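Local coordinates for protein putative glycosyl hydrolase (Bacteroides thetaiotaomicron VPI-5482, PDB 3K11) that is a putative family 88 glycosyl hydrolase that probably cleaves glycosidic bonds, its substrate not being established, at residues L139-L144 / F174-N179; R196-L201 / T378-D383; A271-C276 / V333-H338; H314-C319 / A385-R390; T374-G379 / Y389-V394. All blocks are in the same frame, centred on the assembly; numbering follows the deposited sequence. Where two conformers were deposited one is given.

All five contacts lie within the family 88 range. Contact 1 comes first along the chain and joins the loop after helix 133-139 to helix 167-180. Strand 198-200 follows that helix and opens contact 2, about 20 Å away between centres. Contact 3 pairs helices 265-281 and 326-342, its centre about 8 Å from the centre of the chain, and its A271 touches L201 of contact 2. Contact 4 joins the loop after strand 313-314 to helix 384-388. Contacts 4 and 5 are about 11 Å apart between centres and share Y389 and R390. Contact 5 shares T378 and G379 with contact 2. Contacts 2, 4 and 5 form one connected cluster around helix 384-388, and all three meet the second subunit.

Contact 1: L139-L144 / F174-N179; sequences LTPHAL and FDFIIN
The ring of F176 lies against the backbone of P141, H142 and A143. Its CG is anti to the backbone N (chi1 173°), which turns CG toward the loop; the ring beyond it lies along the backbone of P141 to A143. P141 C lies over one face of the ring, toward the rim. P141 O is 3.4 Å from F176 CD1. Further out, F176 CZ approaches H142 C obliquely at 3.3 Å. L144 N sits instead at the ring edge, near its plane, 3.9 Å from F176 CE2. The two side chains of P141 and F176 slide past each other in opposite directions, with P141 CG 3.8 Å from F176 CB.

Here the connection between helices 133-139 and 148-160 packs on the side of helix 167-180, a loop-on-helix contact in a mainly helical part of the chain.

At the far end of the loop segment L144 packs on I177. Its CG is anti to the carbonyl carbon (chi1 -66°), and the chain reaches across I177 at about a right angle. One methyl does the touching: L144 CD2 is 3.8 Å from I177 CG1 and 3.9 Å from I177 CG2. Helix 202-217 packs on the same pair, with M206 on L144 and A210 on I177. No hydrogen bond joins the two segments. The bond from H142 N to D146 OD2 braces the loop internally, and L139 O with N172 ND2 ties it to helix 167-180.

Contact 2: R196-L201 / T378-D383; sequences RNTLWL and TGMAFD
M380, a selenomethionine, puts its terminal methyl on the indole of W200. M380 CE lies over one face of the five-membered ring, 3.4 Å from its centroid and 6° off the ring normal. This is a CH-pi contact. The selenium is farther off and oblique, with M380 SE 5.0 Å from the same centroid. The selenium also meets T198, tip to tip: T198 CG2 is 3.5 Å from M380 SE. The chain of M380 runs extended to SE and then bends (chi3 -63°), and this bend brings CE to the ring. L199 O is also 3.5 Å from M380 CE. The six-membered ring reaches the loop backbone, with W200 CH2 3.6 Å from G379 CA.

Second-shell groups probably help to hold the indole. W200 NE1 is hydrogen-bonded to R193 O, and R191 makes a cation-pi contact with the ring. An alanine in place of W200 would probably leave the M380 methyl without its ring and R193 O without this donor. T198 OG1 bonds to Q195 O. The arrangement is a Met-aromatic contact between strand 198-200, outermost within this chain in a small antiparallel sheet, and the loop before helix 384-388.

Contact 3: A271-C276 / V333-H338; sequences ALLTAC and VYCLAH
C335 points its sulfur at the backbone of the facing helix, between L272 and C276. Its SG is anti to the carbonyl carbon (chi1 -69°) and lies 3.6 Å from L273 N. L272 uses one branch: L272 CD2 is 3.5 Å from C335 CB, a tight carbon pair. One turn on, C276 SG stands 3.9 Å from C335 SG. That is ordinary contact and no disulfide.

L273 and Y334 cross at about a right angle. L273 CD1 meets the ring obliquely, 3.5 Å from Y334 CE2. The ring of H338 follows on the same helix, with Y334 OH over its centre, 3.2 Å above the plane. C276 CB approaches that ring obliquely, 4.1 Å from H338 CD2. Both nitrogens of H338 are held from outside the two segments: NE2 bonds to D280 OD1, and ND1 to E409 OE2. These bonds probably fix the turn of the ring.

The flanks belong to other helices. F205 of helix 202-217 packs on L273, and F296 of helix 289-304 packs on L272. The axes of the two segments approach to 9.6 Å, and their N-to-C directions are 32° apart. This is helix-helix packing consistent with the (alpha/alpha)6 barrel of the six-hairpin glycosidase clan.

Contact 4: H314-C319 / A385-R390; sequences HQLLDC and AFYYYR
Q315 NE2 gives a hydrogen bond to Y387 O at 2.9 Å, with an N-H...acceptor angle of 162°. The acceptor lies in the amide plane. The donor is tilted 16° from the carbonyl plane. Q315 CG is anti to the backbone N, and the chain then bends (chi2 76°), which turns CD toward the end of helix 384-388. The same NE2 lies 3.5 Å from R390 CG. A leucine in place of Q315 would probably leave the Y387 carbonyl without this donor at the helix end.

L316 works with both methyls. Its CD2 is 3.8 Å from Y387 CB, and its CD1 is 3.7 Å from Y388 CE1. It crosses both tyrosine side chains at about a right angle and meets both rings obliquely. C319 CB sits 3.4 Å from Y388 OH.

The polar ends of the tyrosines have partners farther out. Y388 OH bonds to D321 OD1, and Y387 OH bonds to H250 ND1 and A381 N. L316 to C319 forms a type I beta turn, closed by C319 N to L316 O. The arrangement is a side-chain amide binding a carbonyl at the C-terminal end of a short helix, with a turn between strands 313-314 and 324-325 laid against that helix.

Contact 5: T374-G379 / Y389-V394; sequences TCVGTG and YRPVNV
V376 N donates to P391 O at 2.9 Å, and N393 N donates to T374 O at 3.1 Å. These two bonds pair the backbones around C375 and V392. T374 O also receives a CA-H...O contact from V392 CA, and P391 O one from C375 CA.

The pairing is a single beta bridge between two loops, which enter and leave the short helix 384-388. The bridge ties together the chain just before and after that helix.

R390 adds two side-chain bonds. Its NH2 reaches G377 O at 2.9 Å, with G377 O in the guanidinium plane. NH2 also makes a weak hydrogen bond to H14 O of the second subunit. Its NE reaches T378 OG1, also at 2.9 Å and in plane. Bends at chi2 (-50°) and chi3 (-59°) place CD and NE beside T378. T378 OG1 in turn donates to V376 O at 2.8 Å, from above the carbonyl plane. R266 serves two carbonyls: its NH2 gives V376 O a second donor, and its NH1 bonds to C375 O. E325 OE2 takes C375 N. V376 CG2 packs 3.8 Å from P391 CD. L13 of the second subunit rests on V376.

Contact 1: L139-L144 / F174-N179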
# COMPACT_ATOMS: atom_id res chain seq x y z
N LEU A 139 32.15 -27.91 -15.75
CA LEU A 139 32.48 -29.34 -15.72
C LEU A 139 31.89 -30.07 -14.52
O LEU A 139 31.49 -31.23 -14.64
CB LEU A 139 34.00 -29.55 -15.73
CG LEU A 139 34.75 -29.09 -16.99
CD1 LEU A 139 36.25 -29.06 -16.68
CD2 LEU A 139 34.40 -29.97 -18.19
N THR A 140 31.86 -29.40 -13.39
CA THR A 140 31.42 -30.00 -12.15
C THR A 140 30.43 -29.05 -11.47
O THR A 140 30.72 -28.49 -10.43
CB THR A 140 32.62 -30.30 -11.22
OG1 THR A 140 33.40 -29.10 -11.05
CG2 THR A 140 33.50 -31.39 -11.81
N PRO A 141 29.24 -28.87 -12.07
CA PRO A 141 28.24 -28.03 -11.43
C PRO A 141 27.84 -28.61 -10.08
O PRO A 141 27.87 -29.82 -9.90
CB PRO A 141 27.06 -28.08 -12.41
CG PRO A 141 27.23 -29.34 -13.17
CD PRO A 141 28.73 -29.48 -13.31
N HIS A 142 27.55 -27.73 -9.12
CA HIS A 142 27.10 -28.14 -7.81
C HIS A 142 25.75 -27.59 -7.39
O HIS A 142 25.30 -27.92 -6.30
CB HIS A 142 28.13 -27.75 -6.76
CG HIS A 142 29.42 -28.47 -6.93
ND1 HIS A 142 30.60 -27.83 -7.21
CD2 HIS A 142 29.70 -29.79 -6.92
CE1 HIS A 142 31.56 -28.73 -7.35
NE2 HIS A 142 31.04 -29.92 -7.18
N ALA A 143 25.07 -26.83 -8.25
CA ALA A 143 23.79 -26.21 -7.91
C ALA A 143 23.10 -25.94 -9.23
O ALA A 143 23.75 -25.86 -10.25
CB ALA A 143 24.01 -24.90 -7.16
N LEU A 144 21.78 -25.82 -9.23
CA LEU A 144 21.06 -25.55 -10.46
C LEU A 144 21.53 -24.25 -11.15
O LEU A 144 21.47 -24.13 -12.39
CB LEU A 144 19.56 -25.48 -10.19
CG LEU A 144 18.83 -26.73 -9.75
CD1 LEU A 144 17.40 -26.32 -9.56
CD2 LEU A 144 18.96 -27.80 -10.84
N PHE A 174 22.68 -31.83 -17.46
CA PHE A 174 21.37 -32.44 -17.13
C PHE A 174 21.50 -33.62 -16.19
O PHE A 174 20.66 -33.83 -15.34
CB PHE A 174 20.60 -32.88 -18.37
CG PHE A 174 19.14 -33.02 -18.10
CD1 PHE A 174 18.37 -31.91 -17.92
CD2 PHE A 174 18.58 -34.27 -17.89
CE1 PHE A 174 17.04 -32.02 -17.61
CE2 PHE A 174 17.24 -34.39 -17.62
CZ PHE A 174 16.46 -33.27 -17.47
N ASP A 175 22.58 -34.38 -16.31
CA ASP A 175 22.80 -35.44 -15.34
C ASP A 175 22.84 -34.83 -13.94
O ASP A 175 22.25 -35.36 -12.98
CB ASP A 175 24.11 -36.14 -15.61
CG ASP A 175 24.43 -37.25 -14.57
OD1 ASP A 175 23.56 -38.05 -14.24
OD2 ASP A 175 25.56 -37.32 -14.12
N PHE A 176 23.56 -33.71 -13.79
CA PHE A 176 23.54 -33.02 -12.48
C PHE A 176 22.12 -32.63 -12.04
O PHE A 176 21.70 -32.88 -10.91
CB PHE A 176 24.44 -31.78 -12.41
CG PHE A 176 24.24 -31.04 -11.13
CD1 PHE A 176 24.89 -31.45 -9.98
CD2 PHE A 176 23.34 -30.01 -11.06
CE1 PHE A 176 24.62 -30.81 -8.79
CE2 PHE A 176 23.06 -29.40 -9.85
CZ PHE A 176 23.68 -29.84 -8.74
N ILE A 177 21.41 -31.93 -12.91
CA ILE A 177 20.08 -31.44 -12.58
C ILE A 177 19.17 -32.56 -12.13
O ILE A 177 18.54 -32.48 -11.06
CB ILE A 177 19.46 -30.68 -13.80
CG1 ILE A 177 20.26 -29.40 -14.08
CG2 ILE A 177 17.94 -30.34 -13.60
CD1 ILE A 177 19.98 -28.80 -15.43
N ILE A 178 19.09 -33.61 -12.95
CA ILE A 178 18.04 -34.60 -12.76
C ILE A 178 18.40 -35.68 -11.78
O ILE A 178 17.50 -36.24 -11.13
CB ILE A 178 17.56 -35.20 -14.14
CG1 ILE A 178 16.07 -35.54 -14.05
CG2 ILE A 178 18.49 -36.37 -14.58
CD1 ILE A 178 15.15 -34.33 -14.00
N ASN A 179 19.68 -35.96 -11.62
CA ASN A 179 20.14 -37.01 -10.74
C ASN A 179 20.91 -36.62 -9.48
O ASN A 179 20.95 -37.38 -8.54
CB ASN A 179 21.05 -37.95 -11.53
CG ASN A 179 20.33 -38.66 -12.66
OD1 ASN A 179 19.25 -39.15 -12.46
ND2 ASN A 179 20.96 -38.77 -13.81

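Contact 2: R196-L201 / T378-D383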
# COMPACT_ATOMS: atom_id res chain seq x y z
N ARG A 196 18.09 -25.76 6.22
CA ARG A 196 17.75 -27.09 5.69
C ARG A 196 16.44 -27.03 4.93
O ARG A 196 15.52 -26.30 5.30
CB ARG A 196 17.56 -28.10 6.81
CG ARG A 196 18.81 -28.47 7.54
CD ARG A 196 18.66 -29.86 8.13
NE ARG A 196 19.76 -30.18 9.03
CZ ARG A 196 19.69 -30.15 10.36
NH1 ARG A 196 18.55 -29.85 11.00
NH2 ARG A 196 20.77 -30.44 11.07
N ASN A 197 16.36 -27.81 3.86
CA ASN A 197 15.13 -27.99 3.11
C ASN A 197 14.41 -26.68 2.82
O ASN A 197 13.24 -26.47 3.18
CB ASN A 197 14.21 -29.00 3.83
CG ASN A 197 14.70 -30.43 3.67
OD1 ASN A 197 15.74 -30.66 3.10
ND2 ASN A 197 13.93 -31.38 4.10
N THR A 198 15.16 -25.81 2.15
CA THR A 198 14.64 -24.51 1.70
C THR A 198 14.36 -24.52 0.22
O THR A 198 15.18 -24.96 -0.59
CB THR A 198 15.68 -23.39 2.00
OG1 THR A 198 15.96 -23.38 3.41
CG2 THR A 198 15.16 -22.05 1.58
N LEU A 199 13.19 -24.01 -0.14
CA LEU A 199 12.87 -23.75 -1.52
C LEU A 199 13.17 -22.28 -1.82
O LEU A 199 12.78 -21.42 -1.07
CB LEU A 199 11.42 -24.06 -1.83
CG LEU A 199 10.91 -25.49 -1.68
CD1 LEU A 199 9.40 -25.58 -2.09
CD2 LEU A 199 11.82 -26.50 -2.48
N TRP A 200 13.84 -22.07 -2.95
CA TRP A 200 14.12 -20.75 -3.52
C TRP A 200 13.25 -20.57 -4.73
O TRP A 200 13.27 -21.40 -5.65
CB TRP A 200 15.57 -20.71 -3.98
CG TRP A 200 16.56 -20.60 -2.88
CD1 TRP A 200 16.77 -21.47 -1.84
CD2 TRP A 200 17.54 -19.59 -2.77
NE1 TRP A 200 17.81 -21.03 -1.07
CE2 TRP A 200 18.32 -19.89 -1.62
CE3 TRP A 200 17.84 -18.45 -3.53
CZ2 TRP A 200 19.41 -19.10 -1.22
CZ3 TRP A 200 18.89 -17.64 -3.11
CH2 TRP A 200 19.69 -17.98 -1.99
N LEU A 201 12.53 -19.47 -4.78
CA LEU A 201 11.68 -19.17 -5.94
C LEU A 201 12.53 -19.23 -7.22
O LEU A 201 12.06 -19.68 -8.28
CB LEU A 201 11.02 -17.80 -5.77
CG LEU A 201 9.97 -17.43 -6.77
CD1 LEU A 201 8.84 -18.48 -6.82
CD2 LEU A 201 9.43 -15.99 -6.45
N THR A 378 21.61 -11.72 -5.18
CA THR A 378 20.82 -11.54 -3.91
C THR A 378 20.28 -12.90 -3.44
O THR A 378 19.62 -13.63 -4.21
CB THR A 378 19.67 -10.55 -4.17
OG1 THR A 378 20.23 -9.26 -4.37
CG2 THR A 378 18.66 -10.51 -2.99
N GLY A 379 20.60 -13.24 -2.19
CA GLY A 379 20.15 -14.46 -1.55
C GLY A 379 18.83 -14.24 -0.81
O GLY A 379 18.05 -13.34 -1.14
N MSE A 380 18.60 -15.05 0.22
CA MSE A 380 17.31 -15.09 0.93
C MSE A 380 17.40 -14.48 2.30
O MSE A 380 18.30 -14.79 3.07
CB MSE A 380 16.88 -16.55 1.08
CG MSE A 380 15.46 -16.73 1.69
SE MSE A 380 14.97 -18.55 1.84
CE MSE A 380 15.01 -18.92 -0.13
N ALA A 381 16.44 -13.64 2.63
CA ALA A 381 16.38 -13.05 3.96
C ALA A 381 14.96 -13.24 4.53
O ALA A 381 13.97 -13.49 3.78
CB ALA A 381 16.72 -11.53 3.91
N PHE A 382 14.86 -13.03 5.84
CA PHE A 382 13.59 -12.95 6.51
C PHE A 382 13.38 -11.59 7.21
O PHE A 382 12.71 -11.48 8.23
CB PHE A 382 13.41 -14.15 7.45
CG PHE A 382 13.24 -15.40 6.69
CD1 PHE A 382 12.08 -15.60 5.95
CD2 PHE A 382 14.24 -16.32 6.61
CE1 PHE A 382 11.94 -16.71 5.15
CE2 PHE A 382 14.08 -17.41 5.83
CZ PHE A 382 12.94 -17.62 5.13
N ASP A 383 13.97 -10.56 6.63
CA ASP A 383 13.71 -9.18 7.08
C ASP A 383 13.70 -8.30 5.83
O ASP A 383 14.33 -8.65 4.83
CB ASP A 383 14.75 -8.69 8.11
CG ASP A 383 16.11 -8.41 7.50
OD1 ASP A 383 16.23 -7.36 6.80
OD2 ASP A 383 17.06 -9.19 7.77

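Contact 3: A271-C276 / V333-H338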
# COMPACT_ATOMS: atom_id res chain seq x y z
N ALA A 271 9.76 -16.70 -11.81
CA ALA A 271 8.57 -17.57 -11.72
C ALA A 271 7.66 -17.32 -12.93
O ALA A 271 7.06 -18.25 -13.48
CB ALA A 271 7.78 -17.29 -10.43
N LEU A 272 7.52 -16.06 -13.32
CA LEU A 272 6.69 -15.71 -14.50
C LEU A 272 7.31 -16.26 -15.77
O LEU A 272 6.62 -16.81 -16.64
CB LEU A 272 6.52 -14.18 -14.57
CG LEU A 272 5.31 -13.66 -15.39
CD1 LEU A 272 3.93 -14.12 -14.82
CD2 LEU A 272 5.38 -12.13 -15.52
N LEU A 273 8.64 -16.15 -15.84
CA LEU A 273 9.41 -16.64 -16.99
C LEU A 273 9.38 -18.15 -17.06
O LEU A 273 9.32 -18.72 -18.15
CB LEU A 273 10.85 -16.07 -16.94
CG LEU A 273 11.82 -16.36 -18.08
CD1 LEU A 273 11.25 -16.18 -19.44
CD2 LEU A 273 13.08 -15.49 -17.91
N THR A 274 9.43 -18.81 -15.91
CA THR A 274 9.30 -20.28 -15.87
C THR A 274 7.98 -20.74 -16.47
O THR A 274 7.93 -21.67 -17.28
CB THR A 274 9.36 -20.79 -14.43
OG1 THR A 274 10.64 -20.45 -13.90
CG2 THR A 274 9.22 -22.31 -14.38
N ALA A 275 6.89 -20.08 -16.09
CA ALA A 275 5.58 -20.40 -16.68
C ALA A 275 5.61 -20.23 -18.19
O ALA A 275 5.10 -21.07 -18.92
CB ALA A 275 4.51 -19.53 -16.03
N CYS A 276 6.22 -19.14 -18.70
CA CYS A 276 6.36 -18.97 -20.15
C CYS A 276 7.20 -20.06 -20.79
O CYS A 276 6.80 -20.59 -21.81
CB CYS A 276 6.99 -17.60 -20.48
SG CYS A 276 5.93 -16.18 -20.08
N VAL A 333 8.24 -7.40 -18.79
CA VAL A 333 7.93 -6.93 -20.17
C VAL A 333 8.01 -8.11 -21.16
O VAL A 333 7.14 -8.26 -22.01
CB VAL A 333 8.87 -5.78 -20.61
CG1 VAL A 333 8.73 -5.44 -22.12
CG2 VAL A 333 8.58 -4.50 -19.74
N TYR A 334 9.07 -8.90 -21.07
CA TYR A 334 9.19 -10.06 -21.94
C TYR A 334 7.98 -10.96 -21.74
O TYR A 334 7.37 -11.41 -22.71
CB TYR A 334 10.46 -10.90 -21.71
CG TYR A 334 10.29 -12.26 -22.36
CD1 TYR A 334 10.38 -12.41 -23.74
CD2 TYR A 334 9.96 -13.39 -21.61
CE1 TYR A 334 10.16 -13.64 -24.33
CE2 TYR A 334 9.71 -14.63 -22.21
CZ TYR A 334 9.82 -14.74 -23.57
OH TYR A 334 9.62 -15.94 -24.20
N CYS A 335 7.70 -11.31 -20.49
CA CYS A 335 6.63 -12.27 -20.26
C CYS A 335 5.29 -11.79 -20.79
O CYS A 335 4.52 -12.58 -21.30
CB CYS A 335 6.48 -12.55 -18.78
SG CYS A 335 7.93 -13.48 -18.16
N LEU A 336 5.01 -10.52 -20.58
CA LEU A 336 3.73 -9.96 -20.99
C LEU A 336 3.61 -9.90 -22.50
O LEU A 336 2.59 -10.34 -23.06
CB LEU A 336 3.51 -8.59 -20.35
CG LEU A 336 3.32 -8.54 -18.84
CD1 LEU A 336 3.41 -7.05 -18.36
CD2 LEU A 336 2.01 -9.29 -18.35
N ALA A 337 4.65 -9.42 -23.18
CA ALA A 337 4.62 -9.36 -24.65
C ALA A 337 4.49 -10.77 -25.22
O ALA A 337 3.73 -11.00 -26.18
CB ALA A 337 5.88 -8.68 -25.17
N HIS A 338 5.23 -11.72 -24.64
CA HIS A 338 5.20 -13.11 -25.11
C HIS A 338 3.79 -13.73 -24.98
O HIS A 338 3.28 -14.36 -25.91
CB HIS A 338 6.18 -13.95 -24.31
CG HIS A 338 6.38 -15.32 -24.85
ND1 HIS A 338 6.93 -15.53 -26.11
CD2 HIS A 338 6.14 -16.55 -24.33
CE1 HIS A 338 6.97 -16.84 -26.34
NE2 HIS A 338 6.53 -17.48 -25.27

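Contact 4: H314-C319 / A385-R390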
# COMPACT_ATOMS: atom_id res chain seq x y z
N HIS A 314 8.71 -2.45 -8.33
CA HIS A 314 9.46 -2.28 -7.11
C HIS A 314 10.18 -3.57 -6.68
O HIS A 314 9.63 -4.69 -6.79
CB HIS A 314 8.53 -1.83 -5.99
CG HIS A 314 7.92 -0.48 -6.19
ND1 HIS A 314 8.54 0.68 -5.78
CD2 HIS A 314 6.74 -0.11 -6.75
CE1 HIS A 314 7.75 1.71 -6.07
NE2 HIS A 314 6.66 1.27 -6.67
N GLN A 315 11.38 -3.38 -6.10
CA GLN A 315 12.29 -4.45 -5.60
C GLN A 315 11.54 -5.48 -4.75
O GLN A 315 11.73 -6.68 -4.90
CB GLN A 315 13.40 -3.80 -4.80
CG GLN A 315 14.27 -4.67 -3.96
CD GLN A 315 15.26 -5.46 -4.70
OE1 GLN A 315 15.14 -5.69 -5.91
NE2 GLN A 315 16.28 -5.92 -3.98
N LEU A 316 10.71 -4.99 -3.82
CA LEU A 316 9.67 -5.83 -3.17
C LEU A 316 8.38 -5.34 -3.82
O LEU A 316 8.00 -4.17 -3.67
CB LEU A 316 9.62 -5.67 -1.66
CG LEU A 316 10.82 -6.32 -0.92
CD1 LEU A 316 10.70 -6.16 0.63
CD2 LEU A 316 11.03 -7.80 -1.32
N LEU A 317 7.69 -6.23 -4.52
CA LEU A 317 6.65 -5.81 -5.46
C LEU A 317 5.53 -5.06 -4.83
O LEU A 317 4.98 -4.08 -5.42
CB LEU A 317 6.09 -7.00 -6.20
CG LEU A 317 6.97 -7.66 -7.26
CD1 LEU A 317 6.38 -9.04 -7.64
CD2 LEU A 317 7.16 -6.75 -8.51
N ASP A 318 5.20 -5.49 -3.60
CA ASP A 318 4.07 -4.97 -2.85
C ASP A 318 4.48 -3.95 -1.81
O ASP A 318 3.70 -3.65 -0.88
CB ASP A 318 3.27 -6.11 -2.20
CG ASP A 318 4.10 -6.98 -1.28
OD1 ASP A 318 5.35 -6.93 -1.37
OD2 ASP A 318 3.48 -7.74 -0.48
N CYS A 319 5.67 -3.38 -1.98
CA CYS A 319 6.21 -2.34 -1.09
C CYS A 319 6.59 -1.16 -1.98
O CYS A 319 7.67 -1.14 -2.57
CB CYS A 319 7.45 -2.86 -0.35
SG CYS A 319 7.02 -4.21 0.76
N ALA A 385 14.84 -5.10 5.40
CA ALA A 385 16.03 -4.24 5.16
C ALA A 385 17.00 -4.85 4.15
O ALA A 385 17.50 -4.16 3.27
CB ALA A 385 16.74 -3.92 6.51
N PHE A 386 17.25 -6.14 4.26
CA PHE A 386 18.12 -6.84 3.31
C PHE A 386 17.66 -6.57 1.88
O PHE A 386 18.45 -6.14 1.02
CB PHE A 386 18.10 -8.34 3.62
CG PHE A 386 18.78 -9.19 2.58
CD1 PHE A 386 20.14 -9.36 2.60
CD2 PHE A 386 18.06 -9.79 1.57
CE1 PHE A 386 20.76 -10.13 1.68
CE2 PHE A 386 18.70 -10.61 0.66
CZ PHE A 386 20.05 -10.74 0.71
N TYR A 387 16.37 -6.73 1.63
CA TYR A 387 15.87 -6.58 0.25
C TYR A 387 15.88 -5.12 -0.20
O TYR A 387 16.20 -4.80 -1.34
CB TYR A 387 14.48 -7.19 0.10
CG TYR A 387 14.47 -8.71 0.14
CD1 TYR A 387 14.86 -9.45 -0.97
CD2 TYR A 387 14.11 -9.40 1.29
CE1 TYR A 387 14.90 -10.83 -0.93
CE2 TYR A 387 14.12 -10.79 1.33
CZ TYR A 387 14.51 -11.51 0.21
OH TYR A 387 14.52 -12.89 0.22
N TYR A 388 15.45 -4.25 0.69
CA TYR A 388 15.37 -2.82 0.33
C TYR A 388 16.72 -2.23 -0.04
O TYR A 388 16.77 -1.34 -0.89
CB TYR A 388 14.78 -2.00 1.48
CG TYR A 388 13.29 -1.88 1.58
CD1 TYR A 388 12.51 -2.96 2.00
CD2 TYR A 388 12.66 -0.64 1.43
CE1 TYR A 388 11.15 -2.83 2.17
CE2 TYR A 388 11.29 -0.50 1.60
CZ TYR A 388 10.54 -1.58 1.98
OH TYR A 388 9.20 -1.44 2.21
N TYR A 389 17.79 -2.77 0.52
CA TYR A 389 19.12 -2.18 0.39
C TYR A 389 20.07 -2.96 -0.50
O TYR A 389 21.23 -2.60 -0.60
CB TYR A 389 19.77 -1.95 1.78
CG TYR A 389 19.24 -0.75 2.47
CD1 TYR A 389 19.84 0.50 2.26
CD2 TYR A 389 18.12 -0.82 3.30
CE1 TYR A 389 19.32 1.64 2.83
CE2 TYR A 389 17.57 0.32 3.87
CZ TYR A 389 18.20 1.55 3.65
OH TYR A 389 17.74 2.70 4.26
N ARG A 390 19.56 -3.93 -1.23
CA ARG A 390 20.44 -4.65 -2.19
C ARG A 390 21.04 -3.66 -3.16
O ARG A 390 20.33 -2.88 -3.78
CB ARG A 390 19.67 -5.71 -2.96
CG ARG A 390 19.11 -6.89 -2.11
CD ARG A 390 20.09 -7.55 -1.20
NE ARG A 390 21.24 -8.12 -1.90
CZ ARG A 390 22.50 -8.11 -1.45
NH1 ARG A 390 22.82 -7.53 -0.32
NH2 ARG A 390 23.45 -8.66 -2.19

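Contact 5: T374-G379 / Y389-V394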
# COMPACT_ATOMS: atom_id res chain seq x y z
N THR A 374 20.02 -2.33 -12.03
CA THR A 374 19.84 -3.76 -11.79
C THR A 374 20.38 -4.16 -10.42
O THR A 374 21.53 -3.90 -10.10
CB THR A 374 20.56 -4.60 -12.81
OG1 THR A 374 20.01 -4.33 -14.12
CG2 THR A 374 20.43 -6.10 -12.51
N CYS A 375 19.54 -4.85 -9.65
CA CYS A 375 19.87 -5.42 -8.34
C CYS A 375 20.97 -6.50 -8.51
O CYS A 375 20.90 -7.35 -9.38
CB CYS A 375 18.61 -6.08 -7.73
SG CYS A 375 18.89 -6.90 -6.16
N VAL A 376 22.00 -6.42 -7.68
CA VAL A 376 23.10 -7.39 -7.74
C VAL A 376 22.66 -8.79 -7.25
O VAL A 376 21.54 -8.98 -6.80
CB VAL A 376 24.32 -6.89 -6.93
CG1 VAL A 376 24.88 -5.58 -7.56
CG2 VAL A 376 23.96 -6.77 -5.43
N GLY A 377 23.56 -9.77 -7.33
CA GLY A 377 23.23 -11.12 -6.87
C GLY A 377 22.70 -11.02 -5.45
O GLY A 377 23.28 -10.29 -4.64
N THR A 378 21.61 -11.72 -5.18
CA THR A 378 20.82 -11.54 -3.91
C THR A 378 20.28 -12.90 -3.44
O THR A 378 19.62 -13.63 -4.21
CB THR A 378 19.67 -10.55 -4.17
OG1 THR A 378 20.23 -9.26 -4.37
CG2 THR A 378 18.66 -10.51 -2.99
N GLY A 379 20.60 -13.24 -2.19
CA GLY A 379 20.15 -14.46 -1.55
C GLY A 379 18.83 -14.24 -0.81
O GLY A 379 18.05 -13.34 -1.14
N TYR A 389 17.79 -2.77 0.52
CA TYR A 389 19.12 -2.18 0.39
C TYR A 389 20.07 -2.96 -0.50
O TYR A 389 21.23 -2.60 -0.60
CB TYR A 389 19.77 -1.95 1.78
CG TYR A 389 19.24 -0.75 2.47
CD1 TYR A 389 19.84 0.50 2.26
CD2 TYR A 389 18.12 -0.82 3.30
CE1 TYR A 389 19.32 1.64 2.83
CE2 TYR A 389 17.57 0.32 3.87
CZ TYR A 389 18.20 1.55 3.65
OH TYR A 389 17.74 2.70 4.26
N ARG A 390 19.56 -3.93 -1.23
CA ARG A 390 20.44 -4.65 -2.19
C ARG A 390 21.04 -3.66 -3.16
O ARG A 390 20.33 -2.88 -3.78
CB ARG A 390 19.67 -5.71 -2.96
CG ARG A 390 19.11 -6.89 -2.11
CD ARG A 390 20.09 -7.55 -1.20
NE ARG A 390 21.24 -8.12 -1.90
CZ ARG A 390 22.50 -8.11 -1.45
NH1 ARG A 390 22.82 -7.53 -0.32
NH2 ARG A 390 23.45 -8.66 -2.19
N PRO A 391 22.37 -3.66 -3.29
CA PRO A 391 22.99 -2.75 -4.27
C PRO A 391 22.56 -2.96 -5.70
O PRO A 391 22.14 -4.06 -6.05
CB PRO A 391 24.47 -3.11 -4.17
CG PRO A 391 24.63 -3.58 -2.75
CD PRO A 391 23.38 -4.39 -2.50
N VAL A 392 22.68 -1.90 -6.51
CA VAL A 392 22.52 -1.97 -7.95
C VAL A 392 23.87 -1.67 -8.59
O VAL A 392 24.68 -0.92 -8.01
CB VAL A 392 21.45 -1.00 -8.51
CG1 VAL A 392 20.02 -1.40 -7.97
CG2 VAL A 392 21.80 0.49 -8.26
N ASN A 393 24.13 -2.28 -9.75
CA ASN A 393 25.38 -2.05 -10.43
C ASN A 393 25.24 -2.40 -11.90
O ASN A 393 24.57 -3.37 -12.23
CB ASN A 393 26.50 -2.90 -9.82
CG ASN A 393 27.86 -2.41 -10.23
OD1 ASN A 393 28.35 -2.80 -11.27
ND2 ASN A 393 28.40 -1.44 -9.50
N VAL A 394 25.84 -1.57 -12.77
CA VAL A 394 25.87 -1.84 -14.21
C VAL A 394 26.44 -3.18 -14.57
O VAL A 394 26.07 -3.76 -15.61
CB VAL A 394 26.61 -0.73 -14.97
CG1 VAL A 394 25.79 0.59 -14.88
CG2 VAL A 394 28.06 -0.62 -14.44